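Local coordinates for protein N-acetylglucosamine-6-phosphate deacetylase (Thermotoga maritima, PDB 1O12) that probably deacetylates N-acetylglucosamine 6-phosphate, using a single divalent metal cation bound in each subunit of a metallo-dependent amidohydrolase, at residues H61-V66 and L91-S96; M71-S76 and M102-R107; V124-P129 and S157-L162; R150-I155 and E172-L177. One frame throughout, in Å; residues are numbered along the deposited sequence.

Contact 1 (H61-V66 and L91-S96); sequences HIHGVV and LATTVS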
loop_
_atom_site.group_PDB
_atom_site.type_symbol
_atom_site.label_atom_id
_atom_site.label_comp_id
_atom_site.label_asym_id
_atom_site.label_seq_id
_atom_site.Cartn_x
_atom_site.Cartn_y
_atom_site.Cartn_z
ATOM N N HIS A 61 12.638 11.300 -17.088
ATOM C CA HIS A 61 13.280 11.954 -15.958
ATOM C C HIS A 61 14.759 11.626 -15.846
ATOM O O HIS A 61 15.126 10.656 -15.187
ATOM C CB HIS A 61 12.567 11.539 -14.663
ATOM C CG HIS A 61 12.870 12.422 -13.500
ATOM N ND1 HIS A 61 12.120 12.415 -12.345
ATOM C CD2 HIS A 61 13.842 13.346 -13.308
ATOM C CE1 HIS A 61 12.612 13.295 -11.491
ATOM N NE2 HIS A 61 13.657 13.874 -12.052
ATOM N N ILE A 62 15.600 12.431 -16.494
ATOM C CA ILE A 62 17.054 12.263 -16.446
ATOM C C ILE A 62 17.709 13.648 -16.582
ATOM O O ILE A 62 17.425 14.377 -17.530
ATOM C CB ILE A 62 17.577 11.309 -17.581
ATOM C CG1 ILE A 62 19.109 11.362 -17.660
ATOM C CG2 ILE A 62 16.969 11.666 -18.911
ATOM C CD1 ILE A 62 19.707 10.382 -18.675
ATOM N N HIS A 63 18.597 13.984 -15.646
ATOM C CA HIS A 63 19.293 15.276 -15.623
ATOM C C HIS A 63 20.518 15.335 -16.537
ATOM O O HIS A 63 20.735 16.303 -17.253
ATOM C CB HIS A 63 19.731 15.582 -14.178
ATOM C CG HIS A 63 18.610 15.520 -13.194
ATOM N ND1 HIS A 63 17.716 16.552 -13.027
ATOM C CD2 HIS A 63 18.161 14.506 -12.413
ATOM C CE1 HIS A 63 16.762 16.178 -12.192
ATOM N NE2 HIS A 63 17.006 14.939 -11.807
ATOM N N GLY A 64 21.320 14.276 -16.484
ATOM C CA GLY A 64 22.535 14.206 -17.258
ATOM C C GLY A 64 23.059 12.800 -17.113
ATOM O O GLY A 64 22.452 11.984 -16.405
ATOM N N VAL A 65 24.166 12.507 -17.793
ATOM C CA VAL A 65 24.764 11.181 -17.746
ATOM C C VAL A 65 26.131 11.263 -18.448
ATOM O O VAL A 65 26.288 12.032 -19.391
ATOM C CB VAL A 65 23.816 10.132 -18.443
ATOM C CG1 VAL A 65 23.577 10.511 -19.902
ATOM C CG2 VAL A 65 24.414 8.742 -18.361
ATOM N N VAL A 66 27.113 10.490 -17.968
ATOM C CA VAL A 66 28.487 10.452 -18.524
ATOM C C VAL A 66 29.117 11.823 -18.858
ATOM O O VAL A 66 29.733 12.010 -19.917
ATOM C CB VAL A 66 28.568 9.519 -19.794
ATOM C CG1 VAL A 66 28.466 8.056 -19.394
ATOM C CG2 VAL A 66 27.443 9.841 -20.764
ATOM N N LEU A 91 13.420 13.078 -21.907
ATOM C CA LEU A 91 13.109 14.427 -21.489
ATOM C C LEU A 91 14.271 14.880 -20.613
ATOM O O LEU A 91 14.493 14.338 -19.515
ATOM C CB LEU A 91 11.799 14.407 -20.685
ATOM C CG LEU A 91 10.497 15.071 -21.142
ATOM C CD1 LEU A 91 10.313 14.971 -22.641
ATOM C CD2 LEU A 91 9.333 14.432 -20.365
ATOM N N ALA A 92 15.025 15.848 -21.132
ATOM C CA ALA A 92 16.153 16.453 -20.427
ATOM C C ALA A 92 15.480 17.187 -19.276
ATOM O O ALA A 92 14.695 18.086 -19.478
ATOM C CB ALA A 92 16.873 17.420 -21.347
ATOM N N THR A 93 15.789 16.780 -18.062
ATOM C CA THR A 93 15.157 17.316 -16.869
ATOM C C THR A 93 15.989 18.347 -16.155
ATOM O O THR A 93 17.184 18.171 -15.955
ATOM C CB THR A 93 14.828 16.145 -15.905
ATOM O OG1 THR A 93 14.272 15.069 -16.677
ATOM C CG2 THR A 93 13.826 16.565 -14.823
ATOM N N THR A 94 15.345 19.426 -15.751
ATOM C CA THR A 94 16.035 20.494 -15.049
ATOM C C THR A 94 15.870 20.325 -13.549
ATOM O O THR A 94 15.204 19.401 -13.076
ATOM C CB THR A 94 15.421 21.840 -15.421
ATOM O OG1 THR A 94 14.025 21.828 -15.076
ATOM C CG2 THR A 94 15.557 22.096 -16.921
ATOM N N VAL A 95 16.508 21.211 -12.796
ATOM C CA VAL A 95 16.341 21.226 -11.349
ATOM C C VAL A 95 15.859 22.657 -11.063
ATOM O O VAL A 95 15.739 23.445 -11.993
ATOM C CB VAL A 95 17.660 20.929 -10.611
ATOM C CG1 VAL A 95 18.017 19.475 -10.786
ATOM C CG2 VAL A 95 18.773 21.812 -11.137
ATOM N N SER A 96 15.550 22.994 -9.813
ATOM C CA SER A 96 15.116 24.357 -9.506
ATOM C C SER A 96 16.207 25.342 -9.949
ATOM O O SER A 96 17.409 25.125 -9.724
ATOM C CB SER A 96 14.842 24.521 -8.016
ATOM O OG SER A 96 13.698 23.775 -7.647
#
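Thr-93 packs against His-61 and Ile-62 where two strands of the amidohydrolase TIM barrel end in parallel, Ile-62 bridging to Ala-92. His-61 and His-63 form the family's His-X-His motif. The tight part of the contact is polar and centres on Thr-93. Its backbone N donates to Ile-62 O at 3.0 Å, nearly straight at 163°. On the side chain, OG1 lies anti to the carbonyl carbon (chi1 -44°), where it does two jobs. It accepts Ile-62 N at 3.0 Å through a more bent bond, and it donates to Leu-91 O at 2.9 Å. The threonine hydroxyl thus ties the paired strands together and also closes back on its own strand. The methyl CG2 meets His-61 CD2 obliquely at 3.6 Å, with the two side chains crossing at about a right angle. His-61 itself is bonded to Glu-237 through ND1 and to the iron ligand Glu-127 through NE2, so the motif's first histidine acts here as a second-shell residue. The other side is looser. Past His-63 the first chain swings away from Thr-94 to Ser-96, and Val-65 packs instead on Phe-81 of helix 75-83, with Val-66 partly exposed. At this boundary the His-63 ring is held chiefly by NE2 bonding Asp-267, the predicted proton donor/acceptor. Across the contact, its ND1 makes a weak bond of 3.4 Å to Thr-93 O, while the ring turns its edge, at CE1, toward Thr-94 O, 3.7 Å away.

Contact 2 (M71-S76 and M102-R107); sequences MNCDFS and MKEILR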
loop_
_atom_site.group_PDB
_atom_site.type_symbol
_atom_site.label_atom_id
_atom_site.label_comp_id
_atom_site.label_asym_id
_atom_site.label_seq_id
_atom_site.Cartn_x
_atom_site.Cartn_y
_atom_site.Cartn_z
HETATM N N MSE A 71 21.667 21.246 -17.621
HETATM C CA MSE A 71 21.946 22.634 -17.274
HETATM C C MSE A 71 22.882 23.299 -18.295
HETATM O O MSE A 71 22.810 24.510 -18.514
HETATM C CB MSE A 71 22.521 22.741 -15.850
HETATM C CG MSE A 71 21.521 22.391 -14.727
HETATM SE SE MSE A 71 19.634 23.044 -14.931
HETATM C CE MSE A 71 19.729 24.726 -13.935
ATOM N N ASN A 72 23.740 22.508 -18.935
ATOM C CA ASN A 72 24.661 23.027 -19.945
ATOM C C ASN A 72 24.161 22.702 -21.357
ATOM O O ASN A 72 24.809 23.012 -22.348
ATOM C CB ASN A 72 26.069 22.466 -19.694
ATOM C CG ASN A 72 26.653 22.927 -18.328
ATOM O OD1 ASN A 72 26.962 24.121 -18.132
ATOM N ND2 ASN A 72 26.782 21.990 -17.383
ATOM N N CYS A 73 22.992 22.069 -21.420
ATOM C CA CYS A 73 22.318 21.716 -22.655
ATOM C C CYS A 73 23.097 20.824 -23.570
ATOM O O CYS A 73 23.131 21.046 -24.778
ATOM C CB CYS A 73 21.920 22.970 -23.408
ATOM S SG CYS A 73 20.961 24.147 -22.417
ATOM N N ASP A 74 23.714 19.798 -22.993
ATOM C CA ASP A 74 24.487 18.845 -23.772
ATOM C C ASP A 74 23.547 17.772 -24.313
ATOM O O ASP A 74 23.717 16.593 -24.044
ATOM C CB ASP A 74 25.556 18.201 -22.890
ATOM C CG ASP A 74 26.381 19.228 -22.145
ATOM O OD1 ASP A 74 27.071 20.023 -22.818
ATOM O OD2 ASP A 74 26.341 19.249 -20.891
ATOM N N PHE A 75 22.554 18.193 -25.078
ATOM C CA PHE A 75 21.580 17.274 -25.651
ATOM C C PHE A 75 22.219 16.233 -26.561
ATOM O O PHE A 75 21.933 15.037 -26.448
ATOM C CB PHE A 75 20.519 18.065 -26.421
ATOM C CG PHE A 75 19.898 19.167 -25.614
ATOM C CD1 PHE A 75 19.862 20.471 -26.107
ATOM C CD2 PHE A 75 19.386 18.909 -24.342
ATOM C CE1 PHE A 75 19.329 21.509 -25.348
ATOM C CE2 PHE A 75 18.849 19.938 -23.561
ATOM C CZ PHE A 75 18.819 21.248 -24.063
ATOM N N SER A 76 23.086 16.675 -27.462
ATOM C CA SER A 76 23.744 15.762 -28.381
ATOM C C SER A 76 24.496 14.668 -27.657
ATOM O O SER A 76 24.481 13.513 -28.087
ATOM C CB SER A 76 24.727 16.510 -29.264
ATOM O OG SER A 76 25.212 15.627 -30.258
HETATM N N MSE A 102 16.041 28.767 -17.230
HETATM C CA MSE A 102 14.885 28.088 -17.772
HETATM C C MSE A 102 14.657 28.476 -19.240
HETATM O O MSE A 102 14.635 27.607 -20.114
HETATM C CB MSE A 102 13.665 28.473 -16.935
HETATM C CG MSE A 102 12.833 27.343 -16.373
HETATM SE SE MSE A 102 11.908 27.948 -14.726
HETATM C CE MSE A 102 13.239 27.391 -13.380
ATOM N N LYS A 103 14.483 29.775 -19.506
ATOM C CA LYS A 103 14.243 30.271 -20.865
ATOM C C LYS A 103 15.353 29.840 -21.800
ATOM O O LYS A 103 15.084 29.480 -22.943
ATOM C CB LYS A 103 14.139 31.799 -20.905
ATOM C CG LYS A 103 12.979 32.407 -20.098
ATOM C CD LYS A 103 12.360 33.603 -20.853
ATOM C CE LYS A 103 13.416 34.651 -21.268
ATOM N NZ LYS A 103 13.017 35.548 -22.417
ATOM N N GLU A 104 16.592 29.864 -21.309
ATOM C CA GLU A 104 17.744 29.470 -22.112
ATOM C C GLU A 104 17.761 27.964 -22.385
ATOM O O GLU A 104 18.138 27.525 -23.475
ATOM C CB GLU A 104 19.056 29.873 -21.425
ATOM C CG GLU A 104 20.332 29.549 -22.241
ATOM C CD GLU A 104 21.386 28.765 -21.437
ATOM O OE1 GLU A 104 22.404 28.308 -22.022
ATOM O OE2 GLU A 104 21.198 28.600 -20.209
ATOM N N ILE A 105 17.362 27.161 -21.405
ATOM C CA ILE A 105 17.361 25.724 -21.621
ATOM C C ILE A 105 16.227 25.345 -22.585
ATOM O O ILE A 105 16.419 24.519 -23.482
ATOM C CB ILE A 105 17.253 24.980 -20.289
ATOM C CG1 ILE A 105 18.581 25.149 -19.544
ATOM C CG2 ILE A 105 16.966 23.492 -20.533
ATOM C CD1 ILE A 105 18.528 24.877 -18.093
ATOM N N LEU A 106 15.059 25.973 -22.416
ATOM C CA LEU A 106 13.948 25.708 -23.306
ATOM C C LEU A 106 14.323 26.174 -24.729
ATOM O O LEU A 106 14.001 25.513 -25.717
ATOM C CB LEU A 106 12.695 26.431 -22.811
ATOM C CG LEU A 106 12.070 25.830 -21.547
ATOM C CD1 LEU A 106 10.897 26.697 -21.087
ATOM C CD2 LEU A 106 11.587 24.375 -21.819
ATOM N N ARG A 107 15.045 27.288 -24.821
ATOM C CA ARG A 107 15.421 27.850 -26.110
ATOM C C ARG A 107 16.408 26.978 -26.882
ATOM O O ARG A 107 16.253 26.780 -28.091
ATOM C CB ARG A 107 15.996 29.257 -25.905
ATOM C CG ARG A 107 16.308 30.037 -27.164
ATOM C CD ARG A 107 16.717 31.477 -26.810
ATOM N NE ARG A 107 17.885 31.524 -25.920
ATOM C CZ ARG A 107 17.892 32.051 -24.685
ATOM N NH1 ARG A 107 16.785 32.599 -24.149
ATOM N NH2 ARG A 107 19.023 32.017 -23.974
#
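Met-71, present as selenomethionine, overlaps the far end of Ile-105: its SE lies 3.8 Å from CD1, and the two side chains cross obliquely. The bend of the Met-71 chain supports this placement, because chi2 of -40° turns SE out of an extended path. The same CD1 comes within 4.2 Å of Met-71 CA, so the ethyl arm of Ile-105 meets both the side chain and the backbone of the residue. One step back along that arm, Ile-105 CG1 touches Cys-73 SG at 3.9 Å. The thiol also reaches the helix backbone, 4.0 Å from Ile-105 CA. In Ile-105, chi1 of -71° sets CG1 anti to the carbonyl carbon, beside Cys-73 SG. Phe-75 approaches differently, pointing the edge of its ring, atom CZ, at Ile-105 O with a gap of 4.1 Å. No hydrogen bond crosses the interface, which therefore rests on apolar packing around one isoleucine. At the border, Glu-104 OE1 lies 4.4 Å from Cys-73 SG, but its polar partner is Lys-108, with which it forms a salt bridge. Within the first segment, Cys-73 O sits over one face of the Phe-75 ring, toward the rim. The contact thus joins the loop leading into helix 75-83 to helix 99-115 on the outside of the barrel. Phe-75 reaches further along that helix to Ala-109 and Tyr-112, and inward to Leu-121 of strand 121-127, while Leu-106 packs on Val-124 of the same strand.

Contact 3 (V124-P129 and S157-L162); sequences VHLEGP and SPAKML. With FE (Fe (III) ion), chain C.
Val-124 is gripped from both of its backbone polar atoms: its N donates to Pro-158 O, and its O accepts Lys-160 N at 2.9 Å. Two residues on, Leu-126 N donates to Met-161 O, also at 2.9 Å and with an angle of 164° at the hydrogen. These bonds pair neighbouring parallel strands of the TIM barrel; the short segments 124-127 and 159-162 run at 30° to each other. The register is not continuous, for Val-124 lies beside Ala-159 but His-125 beside Met-161, so a beta bulge inserts Lys-160. Packing differs on the two faces. On the face of His-125 and Met-161, selenomethionine CG stands over the centre of the imidazole, 3.9 Å from its centroid, in a CH-pi contact. Its SE lies over the same face, 3.8 Å from His-125 CE1, giving a sulfur-aromatic type of contact made by selenium. The ring's nitrogens are bonded elsewhere, ND1 to Pro-60 O and NE2 to Thr-163 OG1, which fixes its rotation. On the other face Leu-126 is clasped by two apolar partners, its CB 3.8 Å from Leu-162 CD2 and its CD1 4.1 Å from Ala-159 CB. At the strand end Glu-127 turns away from the pairing, CG anti to the backbone N (chi1 -159°), and its OE2 binds the iron(III) ion at 2.2 Å. The chemistry thus divides along one strand: backbone bonds and side-chain packing pair it with its neighbour, consistent with their holding the ligand-bearing end in place, and the carboxylate there supplies one of the three protein ligands, with His-188 and His-209.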
loop_
_atom_site.group_PDB
_atom_site.type_symbol
_atom_site.label_atom_id
_atom_site.label_comp_id
_atom_site.label_asym_id
_atom_site.label_seq_id
_atom_site.Cartn_x
_atom_site.Cartn_y
_atom_site.Cartn_z
ATOM N N VAL A 124 11.678 19.097 -22.642
ATOM C CA VAL A 124 12.227 19.376 -21.345
ATOM C C VAL A 124 11.271 19.109 -20.207
ATOM O O VAL A 124 10.100 19.465 -20.285
ATOM C CB VAL A 124 12.696 20.842 -21.293
ATOM C CG1 VAL A 124 13.038 21.259 -19.849
ATOM C CG2 VAL A 124 13.904 20.997 -22.207
ATOM N N HIS A 125 11.785 18.465 -19.162
ATOM C CA HIS A 125 10.997 18.171 -17.960
ATOM C C HIS A 125 11.499 19.145 -16.911
ATOM O O HIS A 125 12.679 19.112 -16.497
ATOM C CB HIS A 125 11.193 16.720 -17.495
ATOM C CG HIS A 125 10.546 16.403 -16.182
ATOM N ND1 HIS A 125 10.540 15.127 -15.647
ATOM C CD2 HIS A 125 9.916 17.192 -15.279
ATOM C CE1 HIS A 125 9.939 15.149 -14.470
ATOM N NE2 HIS A 125 9.551 16.389 -14.222
ATOM N N LEU A 126 10.594 20.042 -16.525
ATOM C CA LEU A 126 10.906 21.070 -15.555
ATOM C C LEU A 126 10.558 20.592 -14.148
ATOM O O LEU A 126 9.394 20.660 -13.716
ATOM C CB LEU A 126 10.153 22.373 -15.903
ATOM C CG LEU A 126 10.412 23.064 -17.259
ATOM C CD1 LEU A 126 9.382 24.152 -17.501
ATOM C CD2 LEU A 126 11.785 23.681 -17.281
ATOM N N GLU A 127 11.581 20.083 -13.463
ATOM C CA GLU A 127 11.446 19.601 -12.097
ATOM C C GLU A 127 11.781 20.790 -11.217
ATOM O O GLU A 127 12.937 21.155 -11.071
ATOM C CB GLU A 127 12.435 18.469 -11.810
ATOM C CG GLU A 127 12.022 17.593 -10.618
ATOM C CD GLU A 127 13.179 16.856 -9.992
ATOM O OE1 GLU A 127 13.933 16.144 -10.686
ATOM O OE2 GLU A 127 13.343 16.990 -8.774
ATOM N N GLY A 128 10.768 21.385 -10.620
ATOM C CA GLY A 128 11.012 22.561 -9.820
ATOM C C GLY A 128 10.824 23.700 -10.812
ATOM O O GLY A 128 10.724 23.445 -12.010
ATOM N N PRO A 129 10.845 24.960 -10.375
ATOM C CA PRO A 129 11.047 25.434 -9.004
ATOM C C PRO A 129 9.786 25.579 -8.151
ATOM O O PRO A 129 9.872 26.054 -7.021
ATOM C CB PRO A 129 11.727 26.775 -9.225
ATOM C CG PRO A 129 10.902 27.317 -10.421
ATOM C CD PRO A 129 10.732 26.091 -11.320
ATOM N N SER A 157 6.148 24.821 -25.241
ATOM C CA SER A 157 7.009 23.959 -26.038
ATOM C C SER A 157 8.344 24.665 -26.070
ATOM O O SER A 157 8.393 25.873 -26.286
ATOM C CB SER A 157 6.435 23.795 -27.449
ATOM O OG SER A 157 6.924 22.616 -28.057
ATOM N N PRO A 158 9.450 23.922 -25.917
ATOM C CA PRO A 158 9.497 22.468 -25.732
ATOM C C PRO A 158 9.354 21.855 -24.322
ATOM O O PRO A 158 9.844 20.761 -24.073
ATOM C CB PRO A 158 10.819 22.093 -26.394
ATOM C CG PRO A 158 11.695 23.223 -25.996
ATOM C CD PRO A 158 10.798 24.456 -26.181
ATOM N N ALA A 159 8.705 22.547 -23.398
ATOM C CA ALA A 159 8.495 21.935 -22.091
ATOM C C ALA A 159 7.486 20.815 -22.374
ATOM O O ALA A 159 6.563 20.999 -23.176
ATOM C CB ALA A 159 7.898 22.939 -21.114
ATOM N N LYS A 160 7.651 19.668 -21.729
ATOM C CA LYS A 160 6.744 18.562 -21.956
ATOM C C LYS A 160 6.171 18.032 -20.676
ATOM O O LYS A 160 5.124 17.400 -20.677
ATOM C CB LYS A 160 7.456 17.432 -22.691
ATOM C CG LYS A 160 7.802 17.796 -24.135
ATOM C CD LYS A 160 6.561 18.062 -24.973
ATOM C CE LYS A 160 6.904 18.648 -26.357
ATOM N NZ LYS A 160 5.710 19.041 -27.170
HETATM N N MSE A 161 6.856 18.307 -19.574
HETATM C CA MSE A 161 6.428 17.813 -18.282
HETATM C C MSE A 161 6.856 18.784 -17.201
HETATM O O MSE A 161 7.839 19.500 -17.349
HETATM C CB MSE A 161 7.041 16.441 -18.033
HETATM C CG MSE A 161 6.545 15.793 -16.794
HETATM SE SE MSE A 161 7.103 13.942 -16.637
HETATM C CE MSE A 161 5.880 13.087 -17.893
ATOM N N LEU A 162 6.140 18.793 -16.096
ATOM C CA LEU A 162 6.468 19.721 -15.036
ATOM C C LEU A 162 6.152 19.103 -13.696
ATOM O O LEU A 162 5.033 18.646 -13.488
ATOM C CB LEU A 162 5.621 20.972 -15.238
ATOM C CG LEU A 162 5.532 22.224 -14.363
ATOM C CD1 LEU A 162 5.498 21.881 -12.880
ATOM C CD2 LEU A 162 6.654 23.119 -14.723
HETATM FE FE FE C . 13.651 15.377 -7.314
#

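Contact 4 (R150-I155 and E172-L177); sequences RELSEI and ELLLRL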
loop_
_atom_site.group_PDB
_atom_site.type_symbol
_atom_site.label_atom_id
_atom_site.label_comp_id
_atom_site.label_asym_id
_atom_site.label_seq_id
_atom_site.Cartn_x
_atom_site.Cartn_y
_atom_site.Cartn_z
ATOM N N ARG A 150 3.575 35.921 -14.428
ATOM C CA ARG A 150 4.727 36.379 -15.203
ATOM C C ARG A 150 5.584 35.202 -15.675
ATOM O O ARG A 150 6.110 35.215 -16.787
ATOM C CB ARG A 150 5.581 37.320 -14.348
ATOM C CG ARG A 150 6.924 37.772 -14.958
ATOM C CD ARG A 150 7.702 38.636 -13.938
ATOM N NE ARG A 150 6.825 39.663 -13.353
ATOM C CZ ARG A 150 7.167 40.534 -12.392
ATOM N NH1 ARG A 150 8.395 40.532 -11.869
ATOM N NH2 ARG A 150 6.271 41.422 -11.953
ATOM N N GLU A 151 5.748 34.183 -14.836
ATOM C CA GLU A 151 6.551 33.043 -15.261
ATOM C C GLU A 151 5.724 32.061 -16.085
ATOM O O GLU A 151 6.213 31.479 -17.048
ATOM C CB GLU A 151 7.175 32.334 -14.054
ATOM C CG GLU A 151 8.304 33.115 -13.432
ATOM C CD GLU A 151 8.895 32.425 -12.219
ATOM O OE1 GLU A 151 9.576 31.382 -12.391
ATOM O OE2 GLU A 151 8.665 32.924 -11.091
ATOM N N LEU A 152 4.467 31.892 -15.721
ATOM C CA LEU A 152 3.638 30.975 -16.450
ATOM C C LEU A 152 3.749 31.252 -17.950
ATOM O O LEU A 152 3.684 30.331 -18.770
ATOM C CB LEU A 152 2.195 31.126 -16.009
ATOM C CG LEU A 152 1.317 29.979 -16.506
ATOM C CD1 LEU A 152 1.620 28.728 -15.634
ATOM C CD2 LEU A 152 -0.178 30.357 -16.438
ATOM N N SER A 153 3.944 32.521 -18.308
ATOM C CA SER A 153 4.032 32.905 -19.718
ATOM C C SER A 153 5.299 32.460 -20.448
ATOM O O SER A 153 5.367 32.545 -21.664
ATOM C CB SER A 153 3.878 34.431 -19.873
ATOM O OG SER A 153 5.107 35.114 -19.656
ATOM N N GLU A 154 6.307 32.010 -19.718
ATOM C CA GLU A 154 7.529 31.552 -20.361
ATOM C C GLU A 154 7.569 30.022 -20.504
ATOM O O GLU A 154 8.492 29.482 -21.102
ATOM C CB GLU A 154 8.753 32.009 -19.569
ATOM C CG GLU A 154 8.927 33.507 -19.472
ATOM C CD GLU A 154 9.086 34.159 -20.822
ATOM O OE1 GLU A 154 8.501 35.236 -21.007
ATOM O OE2 GLU A 154 9.799 33.610 -21.697
ATOM N N ILE A 155 6.567 29.322 -19.982
ATOM C CA ILE A 155 6.556 27.861 -20.046
ATOM C C ILE A 155 5.671 27.335 -21.158
ATOM O O ILE A 155 4.446 27.441 -21.091
ATOM C CB ILE A 155 6.075 27.247 -18.721
ATOM C CG1 ILE A 155 6.963 27.732 -17.572
ATOM C CG2 ILE A 155 6.087 25.753 -18.818
ATOM C CD1 ILE A 155 6.493 27.279 -16.165
ATOM N N GLU A 172 -2.448 26.341 -8.557
ATOM C CA GLU A 172 -3.565 26.224 -9.507
ATOM C C GLU A 172 -3.289 26.773 -10.913
ATOM O O GLU A 172 -3.796 26.236 -11.890
ATOM C CB GLU A 172 -4.830 26.898 -8.945
ATOM C CG GLU A 172 -4.794 27.156 -7.438
ATOM C CD GLU A 172 -4.133 28.497 -7.082
ATOM O OE1 GLU A 172 -3.391 28.554 -6.069
ATOM O OE2 GLU A 172 -4.368 29.492 -7.814
ATOM N N LEU A 173 -2.500 27.836 -11.017
ATOM C CA LEU A 173 -2.181 28.402 -12.323
ATOM C C LEU A 173 -1.540 27.351 -13.236
ATOM O O LEU A 173 -1.761 27.350 -14.447
ATOM C CB LEU A 173 -1.213 29.591 -12.180
ATOM C CG LEU A 173 -1.588 30.808 -11.307
ATOM C CD1 LEU A 173 -0.566 31.943 -11.538
ATOM C CD2 LEU A 173 -2.989 31.286 -11.649
ATOM N N LEU A 174 -0.754 26.455 -12.653
ATOM C CA LEU A 174 -0.071 25.433 -13.432
ATOM C C LEU A 174 -1.045 24.613 -14.267
ATOM O O LEU A 174 -0.679 24.087 -15.304
ATOM C CB LEU A 174 0.757 24.521 -12.515
ATOM C CG LEU A 174 1.773 25.229 -11.622
ATOM C CD1 LEU A 174 2.444 24.191 -10.740
ATOM C CD2 LEU A 174 2.808 26.015 -12.452
ATOM N N LEU A 175 -2.294 24.518 -13.826
ATOM C CA LEU A 175 -3.270 23.762 -14.594
ATOM C C LEU A 175 -3.458 24.339 -15.980
ATOM O O LEU A 175 -3.961 23.669 -16.885
ATOM C CB LEU A 175 -4.605 23.750 -13.888
ATOM C CG LEU A 175 -4.538 22.986 -12.587
ATOM C CD1 LEU A 175 -5.789 23.265 -11.778
ATOM C CD2 LEU A 175 -4.385 21.513 -12.909
ATOM N N ARG A 176 -3.069 25.584 -16.169
ATOM C CA ARG A 176 -3.258 26.134 -17.481
ATOM C C ARG A 176 -2.256 25.612 -18.472
ATOM O O ARG A 176 -2.401 25.848 -19.667
ATOM C CB ARG A 176 -3.226 27.643 -17.412
ATOM C CG ARG A 176 -4.510 28.167 -16.815
ATOM C CD ARG A 176 -4.361 29.586 -16.410
ATOM N NE ARG A 176 -3.895 30.372 -17.546
ATOM C CZ ARG A 176 -3.365 31.574 -17.409
ATOM N NH1 ARG A 176 -3.250 32.099 -16.195
ATOM N NH2 ARG A 176 -2.937 32.233 -18.476
ATOM N N LEU A 177 -1.264 24.868 -17.982
ATOM C CA LEU A 177 -0.210 24.332 -18.839
ATOM C C LEU A 177 -0.587 23.085 -19.593
ATOM O O LEU A 177 -0.063 22.846 -20.677
ATOM C CB LEU A 177 1.047 24.030 -18.031
ATOM C CG LEU A 177 1.668 25.254 -17.352
ATOM C CD1 LEU A 177 2.935 24.828 -16.589
ATOM C CD2 LEU A 177 1.988 26.297 -18.401
#
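Leu-152 points its two methyls at different parts of segment 172-177, in the layer of helical turns outside the amidohydrolase TIM barrel. Its chi1 of -167° sets CG anti to the backbone N. The branch CD2 stands over the centre of the Arg-176 guanidinium, 3.5 Å from CZ, and the two side chains cross at about a right angle. A methyl thus lies over one face of the guanidinium, while its NH1 forms a salt bridge with Glu-149. The other branch, CD1, turns to Leu-177, whose CD2 lies 3.7 Å away; these leucines slide past each other in opposite directions. CD1 also meets Leu-173 O at 3.8 Å and, more loosely, Leu-174 CD2 at 4.3 Å. A type I turn from Leu-152 brings Ile-155 to the same side, where it crosses Leu-177 at roughly a right angle. No hydrogen bond links the two segments directly, but Arg-180, just beyond the second, donates from NH1 to the carbonyls of both Leu-152 and Ile-155. At the tip of Leu-177, CD2 lies against both Leu-152 CD1 and Ile-155 O, and CD1 meets Ile-155 CG2 at 4.0 Å.

Contacts 1 and 3 belong to the barrel strands and the metal centre; contacts 2 and 4 lie farther out, their centres about 18 and 22 Å from that of the chain. Contact 4, though peripheral, is largely buried and contact 2 only partly so. Backbone bonds, with a threonine hydroxyl in contact 1, dominate the inner pair, whereas the outer pair has no hydrogen bonds across its segments and relies on packing: selenium, sulfur and a ring edge in contact 2, leucines and a guanidinium face in contact 4. Neighbouring strands 87-93 and 121-127 join the inner contacts. Contact 2 meets contact 3 at Met-102 CE and Pro-129 CD, 3.5 Å apart; contact 4 does so through Ile-155 CG2, 3.9 Å from Leu-126 CD1.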